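Local coordinates for protein enoyl-CoA hydratase (Mycobacterium tuberculosis, PDB 4JJT) that probably acts as a lyase of the crotonase-like family, consistent with an enoyl-CoA hydratase that adds water across the double bond of enoyl-CoA thioesters, at residues L9-D14 and R18-N23; V55-A60 and P84-M89; I114-E119 and P183-V188. All coordinates share one frame; numbering follows the deposited sequence.

Contact 1: L9-D14 and R18-N23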
ATOM      1  N   LEU A   9       4.420  37.886  11.300  1.00 40.08           N
ATOM      2  CA  LEU A   9       5.374  36.894  10.826  1.00 35.82           C
ATOM      3  C   LEU A   9       6.711  37.566  10.530  1.00 40.80           C
ATOM      4  O   LEU A   9       6.808  38.414   9.646  1.00 37.62           O
ATOM      5  CB  LEU A   9       4.851  36.193   9.574  1.00 37.34           C
ATOM      6  CG  LEU A   9       5.718  35.046   9.058  1.00 38.08           C
ATOM      7  CD1 LEU A   9       5.652  33.865  10.015  1.00 38.53           C
ATOM      8  CD2 LEU A   9       5.304  34.637   7.650  1.00 40.32           C
ATOM      9  N   LEU A  10       7.739  37.190  11.282  1.00 40.68           N
ATOM     10  CA  LEU A  10       9.070  37.749  11.079  1.00 37.81           C
ATOM     11  C   LEU A  10       9.853  36.922  10.069  1.00 38.58           C
ATOM     12  O   LEU A  10       9.891  35.697  10.148  1.00 38.35           O
ATOM     13  CB  LEU A  10       9.820  37.848  12.409  1.00 36.33           C
ATOM     14  CG  LEU A  10       9.166  38.788  13.427  1.00 39.76           C
ATOM     15  CD1 LEU A  10       9.893  38.749  14.759  1.00 42.91           C
ATOM     16  CD2 LEU A  10       9.113  40.208  12.884  1.00 37.20           C
ATOM     17  N   ILE A  11      10.466  37.608   9.112  1.00 41.98           N
ATOM     18  CA  ILE A  11      11.182  36.952   8.024  1.00 39.84           C
ATOM     19  C   ILE A  11      12.626  37.439   7.935  1.00 43.50           C
ATOM     20  O   ILE A  11      12.882  38.596   7.610  1.00 41.40           O
ATOM     21  CB  ILE A  11      10.475  37.170   6.675  1.00 40.20           C
ATOM     22  CG1 ILE A  11       9.068  36.564   6.711  1.00 40.12           C
ATOM     23  CG2 ILE A  11      11.288  36.569   5.547  1.00 41.05           C
ATOM     24  CD1 ILE A  11       8.249  36.832   5.475  1.00 37.56           C
ATOM     25  N   ASP A  12      13.565  36.546   8.232  1.00 48.60           N
ATOM     26  CA  ASP A  12      14.983  36.891   8.258  1.00 52.07           C
ATOM     27  C   ASP A  12      15.788  36.032   7.290  1.00 45.49           C
ATOM     28  O   ASP A  12      15.488  34.857   7.092  1.00 43.53           O
ATOM     29  CB  ASP A  12      15.535  36.737   9.677  1.00 67.44           C
ATOM     30  CG  ASP A  12      17.044  36.621   9.707  1.00 86.97           C
ATOM     31  OD1 ASP A  12      17.728  37.667   9.684  1.00 95.87           O
ATOM     32  OD2 ASP A  12      17.554  35.478   9.752  1.00 92.92           O
ATOM     33  N   THR A  13      16.814  36.628   6.691  1.00 44.86           N
ATOM     34  CA  THR A  13      17.722  35.897   5.816  1.00 44.49           C
ATOM     35  C   THR A  13      19.176  36.123   6.226  1.00 49.72           C
ATOM     36  O   THR A  13      19.629  37.260   6.356  1.00 53.87           O
ATOM     37  CB  THR A  13      17.535  36.295   4.340  1.00 47.31           C
ATOM     38  OG1 THR A  13      16.170  36.092   3.958  1.00 49.40           O
ATOM     39  CG2 THR A  13      18.437  35.461   3.447  1.00 43.76           C
ATOM     40  N   ASP A  14      19.903  35.031   6.428  1.00 49.64           N
ATOM     41  CA  ASP A  14      21.281  35.103   6.892  1.00 50.09           C
ATOM     42  C   ASP A  14      22.047  33.842   6.514  1.00 46.16           C
ATOM     43  O   ASP A  14      21.718  32.750   6.978  1.00 44.58           O
ATOM     44  CB  ASP A  14      21.314  35.309   8.409  1.00 60.11           C
ATOM     45  CG  ASP A  14      22.723  35.443   8.949  1.00 75.94           C
ATOM     46  OD1 ASP A  14      23.343  36.506   8.732  1.00 83.76           O
ATOM     47  OD2 ASP A  14      23.210  34.492   9.599  1.00 79.56           O
ATOM     48  N   ARG A  18      16.753  30.909   5.713  1.00 30.38           N
ATOM     49  CA  ARG A  18      15.544  31.699   5.901  1.00 30.64           C
ATOM     50  C   ARG A  18      14.822  31.319   7.193  1.00 29.94           C
ATOM     51  O   ARG A  18      14.332  30.197   7.336  1.00 26.99           O
ATOM     52  CB  ARG A  18      14.613  31.515   4.698  1.00 27.32           C
ATOM     53  CG  ARG A  18      13.213  32.076   4.880  1.00 29.06           C
ATOM     54  CD  ARG A  18      13.214  33.590   4.884  1.00 30.72           C
ATOM     55  NE  ARG A  18      14.035  34.143   3.811  1.00 38.32           N
ATOM     56  CZ  ARG A  18      13.633  34.287   2.553  1.00 38.65           C
ATOM     57  NH1 ARG A  18      12.415  33.905   2.192  1.00 40.55           N
ATOM     58  NH2 ARG A  18      14.454  34.804   1.652  1.00 38.14           N
ATOM     59  N   THR A  19      14.757  32.255   8.132  1.00 32.57           N
ATOM     60  CA  THR A  19      14.090  32.000   9.401  1.00 32.43           C
ATOM     61  C   THR A  19      12.686  32.590   9.400  1.00 27.89           C
ATOM     62  O   THR A  19      12.498  33.762   9.075  1.00 29.61           O
ATOM     63  CB  THR A  19      14.881  32.579  10.587  1.00 39.94           C
ATOM     64  OG1 THR A  19      16.249  32.162  10.497  1.00 43.64           O
ATOM     65  CG2 THR A  19      14.292  32.094  11.904  1.00 40.50           C
ATOM     66  N   LEU A  20      11.704  31.765   9.748  1.00 29.07           N
ATOM     67  CA  LEU A  20      10.320  32.211   9.858  1.00 29.51           C
ATOM     68  C   LEU A  20       9.866  32.157  11.310  1.00 28.34           C
ATOM     69  O   LEU A  20       9.831  31.090  11.917  1.00 25.96           O
ATOM     70  CB  LEU A  20       9.397  31.348   8.998  1.00 26.00           C
ATOM     71  CG  LEU A  20       9.729  31.226   7.512  1.00 31.32           C
ATOM     72  CD1 LEU A  20       8.680  30.377   6.808  1.00 34.17           C
ATOM     73  CD2 LEU A  20       9.842  32.597   6.865  1.00 27.89           C
ATOM     74  N   THR A  21       9.513  33.313  11.861  1.00 29.39           N
ATOM     75  CA  THR A  21       9.105  33.394  13.259  1.00 28.44           C
ATOM     76  C   THR A  21       7.637  33.771  13.424  1.00 29.27           C
ATOM     77  O   THR A  21       7.223  34.867  13.053  1.00 27.90           O
ATOM     78  CB  THR A  21       9.965  34.407  14.041  1.00 33.65           C
ATOM     79  OG1 THR A  21      11.347  34.045  13.939  1.00 38.88           O
ATOM     80  CG2 THR A  21       9.561  34.429  15.509  1.00 29.04           C
ATOM     81  N   LEU A  22       6.857  32.852  13.985  1.00 24.11           N
ATOM     82  CA  LEU A  22       5.466  33.124  14.322  1.00 22.88           C
ATOM     83  C   LEU A  22       5.438  34.188  15.412  1.00 32.35           C
ATOM     84  O   LEU A  22       5.915  33.961  16.520  1.00 35.15           O
ATOM     85  CB  LEU A  22       4.777  31.847  14.807  1.00 21.87           C
ATOM     86  CG  LEU A  22       4.856  30.621  13.893  1.00 21.69           C
ATOM     87  CD1 LEU A  22       4.305  29.389  14.595  1.00 18.98           C
ATOM     88  CD2 LEU A  22       4.109  30.881  12.599  1.00 22.13           C
ATOM     89  N   ASN A  23       4.886  35.354  15.095  1.00 26.25           N
ATOM     90  CA  ASN A  23       4.977  36.499  15.997  1.00 27.48           C
ATOM     91  C   ASN A  23       3.632  37.080  16.429  1.00 32.61           C
ATOM     92  O   ASN A  23       3.341  38.250  16.183  1.00 34.38           O
ATOM     93  CB  ASN A  23       5.864  37.590  15.388  1.00 27.61           C
ATOM     94  CG  ASN A  23       6.275  38.641  16.399  1.00 30.06           C
ATOM     95  OD1 ASN A  23       6.344  38.371  17.598  1.00 38.96           O
ATOM     96  ND2 ASN A  23       6.548  39.850  15.919  1.00 32.23           N
TER

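Contact 2: V55-A60 and P84-M89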
ATOM      1  N   VAL A  55      15.360  26.295   5.626  1.00 25.50           N
ATOM      2  CA  VAL A  55      14.382  27.111   6.332  1.00 23.25           C
ATOM      3  C   VAL A  55      14.310  26.742   7.811  1.00 28.18           C
ATOM      4  O   VAL A  55      14.287  25.565   8.166  1.00 27.38           O
ATOM      5  CB  VAL A  55      12.974  26.977   5.709  1.00 27.17           C
ATOM      6  CG1 VAL A  55      11.981  27.868   6.439  1.00 28.43           C
ATOM      7  CG2 VAL A  55      13.018  27.329   4.237  1.00 26.21           C
ATOM      8  N   ILE A  56      14.289  27.755   8.671  1.00 25.86           N
ATOM      9  CA  ILE A  56      14.100  27.551  10.104  1.00 24.26           C
ATOM     10  C   ILE A  56      12.767  28.125  10.567  1.00 24.40           C
ATOM     11  O   ILE A  56      12.483  29.305  10.374  1.00 27.04           O
ATOM     12  CB  ILE A  56      15.232  28.193  10.930  1.00 27.45           C
ATOM     13  CG1 ILE A  56      16.578  27.551  10.573  1.00 28.04           C
ATOM     14  CG2 ILE A  56      14.961  28.042  12.421  1.00 26.82           C
ATOM     15  CD1 ILE A  56      17.730  28.077  11.396  1.00 28.37           C
ATOM     16  N   LEU A  57      11.948  27.278  11.177  1.00 21.10           N
ATOM     17  CA  LEU A  57      10.668  27.705  11.726  1.00 28.69           C
ATOM     18  C   LEU A  57      10.711  27.708  13.246  1.00 30.91           C
ATOM     19  O   LEU A  57      11.083  26.717  13.869  1.00 31.86           O
ATOM     20  CB  LEU A  57       9.539  26.799  11.226  1.00 26.21           C
ATOM     21  CG  LEU A  57       8.166  26.981  11.866  1.00 31.00           C
ATOM     22  CD1 LEU A  57       7.687  28.415  11.730  1.00 34.09           C
ATOM     23  CD2 LEU A  57       7.160  26.022  11.244  1.00 39.38           C
ATOM     24  N   THR A  58      10.328  28.832  13.838  1.00 27.44           N
ATOM     25  CA  THR A  58      10.290  28.953  15.285  1.00 28.60           C
ATOM     26  C   THR A  58       9.206  29.944  15.700  1.00 28.80           C
ATOM     27  O   THR A  58       8.567  30.569  14.857  1.00 27.34           O
ATOM     28  CB  THR A  58      11.642  29.419  15.846  1.00 31.86           C
ATOM     29  OG1 THR A  58      11.666  29.223  17.264  1.00 36.08           O
ATOM     30  CG2 THR A  58      11.876  30.888  15.527  1.00 28.90           C
ATOM     31  N   GLY A  59       8.997  30.080  17.003  1.00 28.95           N
ATOM     32  CA  GLY A  59       7.991  30.990  17.515  1.00 24.41           C
ATOM     33  C   GLY A  59       8.546  32.003  18.492  1.00 32.39           C
ATOM     34  O   GLY A  59       9.598  31.792  19.095  1.00 37.45           O
ATOM     35  N   ALA A  60       7.834  33.113  18.642  1.00 35.37           N
ATOM     36  CA  ALA A  60       8.192  34.118  19.629  1.00 34.98           C
ATOM     37  C   ALA A  60       7.858  33.590  21.015  1.00 37.53           C
ATOM     38  O   ALA A  60       6.769  33.068  21.242  1.00 39.26           O
ATOM     39  CB  ALA A  60       7.446  35.409  19.361  1.00 35.96           C
ATOM     40  N   PRO A  84      -5.334  21.058   4.349  1.00 44.90           N
ATOM     41  CA  PRO A  84      -3.874  21.155   4.480  1.00 37.91           C
ATOM     42  C   PRO A  84      -3.264  21.997   3.363  1.00 38.82           C
ATOM     43  O   PRO A  84      -3.677  21.870   2.209  1.00 47.14           O
ATOM     44  CB  PRO A  84      -3.419  19.701   4.350  1.00 35.75           C
ATOM     45  CG  PRO A  84      -4.464  19.062   3.537  1.00 39.77           C
ATOM     46  CD  PRO A  84      -5.753  19.705   3.947  1.00 41.43           C
ATOM     47  N   ARG A  85      -2.287  22.835   3.700  1.00 37.37           N
ATOM     48  CA  ARG A  85      -1.748  23.798   2.745  1.00 37.98           C
ATOM     49  C   ARG A  85      -0.228  23.739   2.613  1.00 36.74           C
ATOM     50  O   ARG A  85       0.347  24.410   1.756  1.00 44.09           O
ATOM     51  CB  ARG A  85      -2.173  25.215   3.134  1.00 39.17           C
ATOM     52  CG  ARG A  85      -3.671  25.382   3.284  1.00 48.05           C
ATOM     53  CD  ARG A  85      -4.019  26.752   3.829  1.00 51.16           C
ATOM     54  NE  ARG A  85      -3.588  27.821   2.934  1.00 56.37           N
ATOM     55  CZ  ARG A  85      -3.719  29.115   3.203  1.00 54.04           C
ATOM     56  NH1 ARG A  85      -3.300  30.020   2.330  1.00 53.59           N
ATOM     57  NH2 ARG A  85      -4.269  29.505   4.346  1.00 50.49           N
ATOM     58  N   TRP A  86       0.418  22.945   3.461  1.00 29.88           N
ATOM     59  CA  TRP A  86       1.874  22.819   3.438  1.00 28.67           C
ATOM     60  C   TRP A  86       2.351  22.322   2.073  1.00 33.09           C
ATOM     61  O   TRP A  86       2.092  21.183   1.696  1.00 39.60           O
ATOM     62  CB  TRP A  86       2.349  21.871   4.542  1.00 29.28           C
ATOM     63  CG  TRP A  86       3.832  21.925   4.808  1.00 34.54           C
ATOM     64  CD1 TRP A  86       4.824  21.423   4.019  1.00 30.14           C
ATOM     65  CD2 TRP A  86       4.482  22.501   5.949  1.00 32.21           C
ATOM     66  NE1 TRP A  86       6.047  21.657   4.590  1.00 33.14           N
ATOM     67  CE2 TRP A  86       5.867  22.316   5.777  1.00 33.58           C
ATOM     68  CE3 TRP A  86       4.029  23.158   7.096  1.00 29.89           C
ATOM     69  CZ2 TRP A  86       6.802  22.761   6.705  1.00 28.12           C
ATOM     70  CZ3 TRP A  86       4.956  23.598   8.019  1.00 27.67           C
ATOM     71  CH2 TRP A  86       6.330  23.398   7.818  1.00 29.49           C
ATOM     72  N   PRO A  87       3.059  23.183   1.328  1.00 36.23           N
ATOM     73  CA  PRO A  87       3.443  22.913  -0.063  1.00 36.57           C
ATOM     74  C   PRO A  87       4.586  21.909  -0.191  1.00 37.85           C
ATOM     75  O   PRO A  87       5.309  21.665   0.772  1.00 36.22           O
ATOM     76  CB  PRO A  87       3.890  24.289  -0.560  1.00 33.99           C
ATOM     77  CG  PRO A  87       4.434  24.943   0.647  1.00 30.54           C
ATOM     78  CD  PRO A  87       3.598  24.467   1.806  1.00 30.19           C
ATOM     79  N   ALA A  88       4.738  21.335  -1.380  1.00 38.92           N
ATOM     80  CA  ALA A  88       5.837  20.416  -1.653  1.00 38.71           C
ATOM     81  C   ALA A  88       7.150  21.196  -1.710  1.00 44.57           C
ATOM     82  O   ALA A  88       7.236  22.224  -2.380  1.00 52.01           O
ATOM     83  CB  ALA A  88       5.592  19.668  -2.955  1.00 35.43           C
HETATM   84  N   MSE A  89       8.165  20.720  -0.995  1.00 42.52           N
HETATM   85  CA  MSE A  89       9.430  21.443  -0.901  1.00 39.19           C
HETATM   86  C   MSE A  89      10.638  20.516  -1.039  1.00 42.53           C
HETATM   87  O   MSE A  89      10.601  19.363  -0.610  1.00 45.68           O
HETATM   88  CB  MSE A  89       9.511  22.221   0.419  1.00 31.40           C
HETATM   89  CG  MSE A  89       8.399  23.245   0.612  1.00 38.07           C
HETATM   90 SE   MSE A  89       8.541  24.279   2.257  0.64 63.83          SE
HETATM   91  CE  MSE A  89      10.053  25.413   1.779  1.00 69.49           C
TER

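Contact 3: I114-E119 and P183-V188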
ATOM      1  N   ILE A 114      13.283  18.276  10.380  1.00 30.05           N
ATOM      2  CA  ILE A 114      14.136  18.113  11.553  1.00 26.69           C
ATOM      3  C   ILE A 114      13.636  18.970  12.711  1.00 30.40           C
ATOM      4  O   ILE A 114      13.380  20.159  12.546  1.00 35.10           O
ATOM      5  CB  ILE A 114      15.590  18.507  11.242  1.00 25.63           C
ATOM      6  CG1 ILE A 114      16.164  17.614  10.141  1.00 25.67           C
ATOM      7  CG2 ILE A 114      16.452  18.423  12.491  1.00 25.65           C
ATOM      8  CD1 ILE A 114      17.405  18.172   9.496  1.00 27.82           C
ATOM      9  N   LEU A 115      13.501  18.364  13.885  1.00 30.26           N
ATOM     10  CA  LEU A 115      13.069  19.094  15.072  1.00 32.34           C
ATOM     11  C   LEU A 115      14.171  19.226  16.118  1.00 37.17           C
ATOM     12  O   LEU A 115      14.845  18.254  16.452  1.00 39.08           O
ATOM     13  CB  LEU A 115      11.829  18.445  15.688  1.00 27.01           C
ATOM     14  CG  LEU A 115      10.486  18.730  15.017  1.00 27.48           C
ATOM     15  CD1 LEU A 115       9.338  18.225  15.880  1.00 27.56           C
ATOM     16  CD2 LEU A 115      10.328  20.215  14.727  1.00 26.34           C
ATOM     17  N   ILE A 116      14.338  20.442  16.626  1.00 35.48           N
ATOM     18  CA  ILE A 116      15.266  20.718  17.718  1.00 27.28           C
ATOM     19  C   ILE A 116      14.505  21.400  18.849  1.00 26.42           C
ATOM     20  O   ILE A 116      13.923  22.466  18.662  1.00 25.63           O
ATOM     21  CB  ILE A 116      16.422  21.624  17.261  1.00 30.38           C
ATOM     22  CG1 ILE A 116      17.290  20.899  16.230  1.00 29.72           C
ATOM     23  CG2 ILE A 116      17.261  22.055  18.453  1.00 38.10           C
ATOM     24  CD1 ILE A 116      18.298  21.791  15.568  1.00 35.51           C
ATOM     25  N   ALA A 117      14.503  20.775  20.019  1.00 28.10           N
ATOM     26  CA  ALA A 117      13.669  21.231  21.122  1.00 31.90           C
ATOM     27  C   ALA A 117      14.429  22.027  22.176  1.00 33.53           C
ATOM     28  O   ALA A 117      15.558  21.692  22.534  1.00 36.26           O
ATOM     29  CB  ALA A 117      12.958  20.047  21.767  1.00 22.99           C
ATOM     30  N   SER A 118      13.799  23.092  22.657  1.00 36.31           N
ATOM     31  CA  SER A 118      14.279  23.794  23.837  1.00 27.34           C
ATOM     32  C   SER A 118      13.947  22.939  25.046  1.00 32.79           C
ATOM     33  O   SER A 118      13.122  22.029  24.961  1.00 37.36           O
ATOM     34  CB  SER A 118      13.605  25.160  23.967  1.00 28.20           C
ATOM     35  OG  SER A 118      13.820  25.710  25.251  1.00 30.24           O
ATOM     36  N   GLU A 119      14.581  23.229  26.175  1.00 37.05           N
ATOM     37  CA  GLU A 119      14.259  22.547  27.421  1.00 37.75           C
ATOM     38  C   GLU A 119      12.837  22.885  27.858  1.00 38.40           C
ATOM     39  O   GLU A 119      12.249  22.203  28.697  1.00 40.98           O
ATOM     40  CB  GLU A 119      15.253  22.948  28.512  1.00 40.74           C
ATOM     41  CG  GLU A 119      15.370  24.448  28.716  1.00 44.84           C
ATOM     42  CD  GLU A 119      16.434  24.820  29.729  1.00 48.67           C
ATOM     43  OE1 GLU A 119      17.018  25.919  29.602  1.00 39.91           O
ATOM     44  OE2 GLU A 119      16.689  24.021  30.656  1.00 56.90           O
ATOM     45  N   PRO A 183      20.865  29.135  17.897  1.00 41.81           N
ATOM     46  CA  PRO A 183      22.241  28.859  17.462  1.00 29.92           C
ATOM     47  C   PRO A 183      22.462  27.409  17.034  1.00 31.53           C
ATOM     48  O   PRO A 183      23.194  27.161  16.077  1.00 33.68           O
ATOM     49  CB  PRO A 183      23.062  29.175  18.709  1.00 31.67           C
ATOM     50  CG  PRO A 183      22.277  30.201  19.408  1.00 37.18           C
ATOM     51  CD  PRO A 183      20.845  29.844  19.191  1.00 38.42           C
ATOM     52  N   THR A 184      21.839  26.467  17.737  1.00 30.85           N
ATOM     53  CA  THR A 184      21.931  25.057  17.370  1.00 29.62           C
ATOM     54  C   THR A 184      21.264  24.821  16.019  1.00 34.71           C
ATOM     55  O   THR A 184      21.803  24.124  15.158  1.00 41.69           O
ATOM     56  CB  THR A 184      21.280  24.156  18.438  1.00 28.99           C
ATOM     57  OG1 THR A 184      22.070  24.189  19.633  1.00 31.87           O
ATOM     58  CG2 THR A 184      21.176  22.718  17.948  1.00 25.37           C
ATOM     59  N   ALA A 185      20.097  25.430  15.838  1.00 29.89           N
ATOM     60  CA  ALA A 185      19.338  25.313  14.599  1.00 30.74           C
ATOM     61  C   ALA A 185      20.098  25.888  13.408  1.00 28.93           C
ATOM     62  O   ALA A 185      19.964  25.403  12.284  1.00 26.66           O
ATOM     63  CB  ALA A 185      17.988  25.998  14.742  1.00 27.10           C
ATOM     64  N   ARG A 186      20.891  26.924  13.658  1.00 25.56           N
ATOM     65  CA  ARG A 186      21.680  27.552  12.606  1.00 32.90           C
ATOM     66  C   ARG A 186      22.940  26.750  12.305  1.00 32.51           C
ATOM     67  O   ARG A 186      23.438  26.766  11.182  1.00 34.81           O
ATOM     68  CB  ARG A 186      22.053  28.985  12.991  1.00 34.87           C
ATOM     69  CG  ARG A 186      20.865  29.903  13.205  1.00 36.58           C
ATOM     70  CD  ARG A 186      21.310  31.349  13.333  1.00 48.03           C
ATOM     71  NE  ARG A 186      20.351  32.146  14.094  1.00 58.85           N
ATOM     72  CZ  ARG A 186      20.521  32.505  15.362  1.00 66.95           C
ATOM     73  NH1 ARG A 186      19.596  33.230  15.976  1.00 70.02           N
ATOM     74  NH2 ARG A 186      21.618  32.145  16.015  1.00 68.13           N
ATOM     75  N   ARG A 187      23.457  26.052  13.312  1.00 30.46           N
ATOM     76  CA  ARG A 187      24.647  25.232  13.126  1.00 27.22           C
ATOM     77  C   ARG A 187      24.316  24.049  12.226  1.00 34.38           C
ATOM     78  O   ARG A 187      25.054  23.739  11.290  1.00 38.26           O
ATOM     79  CB  ARG A 187      25.196  24.738  14.467  1.00 36.16           C
ATOM     80  CG  ARG A 187      26.717  24.748  14.534  1.00 39.48           C
ATOM     81  CD  ARG A 187      27.269  23.802  15.595  1.00 47.31           C
ATOM     82  NE  ARG A 187      26.786  24.111  16.937  1.00 55.23           N
ATOM     83  CZ  ARG A 187      25.860  23.405  17.578  1.00 60.71           C
ATOM     84  NH1 ARG A 187      25.314  22.344  16.997  1.00 54.40           N
ATOM     85  NH2 ARG A 187      25.482  23.757  18.800  1.00 62.90           N
ATOM     86  N   VAL A 188      23.197  23.394  12.523  1.00 28.82           N
ATOM     87  CA  VAL A 188      22.683  22.307  11.700  1.00 29.73           C
ATOM     88  C   VAL A 188      22.427  22.801  10.285  1.00 28.18           C
ATOM     89  O   VAL A 188      22.759  22.127   9.310  1.00 26.76           O
ATOM     90  CB  VAL A 188      21.367  21.746  12.278  1.00 25.56           C
ATOM     91  CG1 VAL A 188      20.759  20.722  11.335  1.00 25.57           C
ATOM     92  CG2 VAL A 188      21.610  21.132  13.643  1.00 25.95           C
TER

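Contact 1: L9-D14 and R18-N23
The guanidinium group of Arg18 has Thr13 OG1 and Asp12 O at its edge, near the guanidinium plane, while CG2 of Ile11 approaches it obliquely. Arg18 NE donates to Thr13 OG1 over 2.9 Å, with an N-H...O angle of 140° and the hydroxyl oxygen 22° out of the guanidinium plane; a second, weak bond runs from NH2 to the same oxygen. The bends of the arginine chain at chi2 and chi3 fold the group back over the neighbouring strand and bring its CD to 3.6 Å from Ile11 CG2. The amide of Asn23 is the other flat group: its ND2 lies 3.7 Å from Leu10 CD1, and its polar bond goes to Asp7 O.

The two strands form an antiparallel beta hairpin, with Arg18 on one face and the Asn23 amide beside Leu10 on the other. Leu10 with Thr21 and Asp12 with Thr19 are hydrogen-bonded pairs, each joined by two N-H...O bonds, among them Thr19 N to Asp12 O at 2.9 Å. On the face carrying Thr13 and Arg18, Ile11 CG1 lies alongside Leu20 CD2 at 4.0 Å, and Leu9 CD1 meets Leu22 CD2 at 4.2 Å. Leu9 and Leu20 on this face pack against helix 33-48. Strand 9-14 is one of the two outermost strands of the chain's main sheet, and strand 17-22 pairs on its other edge with strand 54-59.

Contact 2: V55-A60 and P84-M89
The contact lies in the core of the crotonase-like fold, where a strand of the main beta sheet faces the irregular loop that leads into the next strand, 93-97. Two separate apolar touches join strand 54-59 to this loop, both made by side-chain ends. The backbones stay well apart, with Leu57 CA and Trp86 CA 13.0 Å from each other, so only side-chain ends meet between them. On the loop, Pro84 and Ala88 pack on Trp220 and Gln228 of a second subunit.

The first touch is between Leu57 and Trp86. Leu57 CD2 approaches the edge of the indole near the ring plane, 4.4 Å from CH2 at the far end of the six-membered ring. In Trp86, CG stands anti to the backbone N (chi1 -166°), which extends the indole from the loop toward the strand. Its ring is also stacked with that of Tyr111, so the indole has an aromatic neighbour as well as the methyl at its edge.

The second touch is between Val55 and Met89, a selenomethionine. Its terminal methyl CE lies 4.3 Å from Val55 CG2. The selenomethionine chain is extended at chi2 but turns at chi3 (73°), and this turn swings CE from the SE atom toward the valine. The area buried between the segments, 92 Å² in total, is modest and divides almost evenly among the four residues.

Val55 and Leu57 stand on the same side of their strand, where both also touch helix 33-48, through Ala46 and Phe39; Met89 reaches Glu47 of that helix, and Arg85 forms a salt bridge with its Asp37. Within the sheet, strand 54-59 lies between strands 17-22 and 93-97.

Contact 3: I114-E119 and P183-V188
Apolar contacts carry this interface, and all of them converge on Ile116. Its CD1 methyl reaches the helix backbone itself, 3.8 Å from Ala185 CA, with Ala185 CB somewhat farther at 4.3 Å. To the same methyl come Thr184 CG2, also at 3.8 Å, and Val188 CG2 at 3.9 Å, so the isoleucine end sits among three residues of the helix. Its other branch, CG2, adds a touch of 4.0 Å to Thr184 CG2. In Ile116, CG1 is anti to the carbonyl carbon (chi1 -66°), and the onward extension at chi2 carries CD1 to the helix.

The arrangement is a helix packed on a face of the beta sheet, as in the crotonase-like fold: strand 114-118 and the helix segment 183-188 run nearly antiparallel, at 157°, with their local axes 9.4 Å apart.

Polar bonds run outside the contact itself. The threonine methyl faces the isoleucine, while OG1 of Thr184 is hydrogen-bonded to Gln180 O, just ahead of the helix. Ser118 OG bonds to His178 ND1, also ahead of that helix. Arg153 of a third subunit packs on both Ile116 and Val188.

All three contacts draw on the main sheet, but from different places. Contact 1 pairs an edge strand with the next and is partly exposed; it combines a backbone hydrogen-bond ladder with a polar side-chain bond. Contacts 2 and 3 are buried and made of apolar side-chain touches, with contact 2 the nearer to the centre of the chain. Contacts 1 and 2 share a strand boundary: Arg18 and Leu20 probably hydrogen-bond through their backbones to Ile56. Ile56 also joins contact 2 to contact 3, its CD1 lying 3.6 Å from Ala185 O, whereas contacts 1 and 3 do not touch. Other subunits reach contacts 2 and 3, but not contact 1.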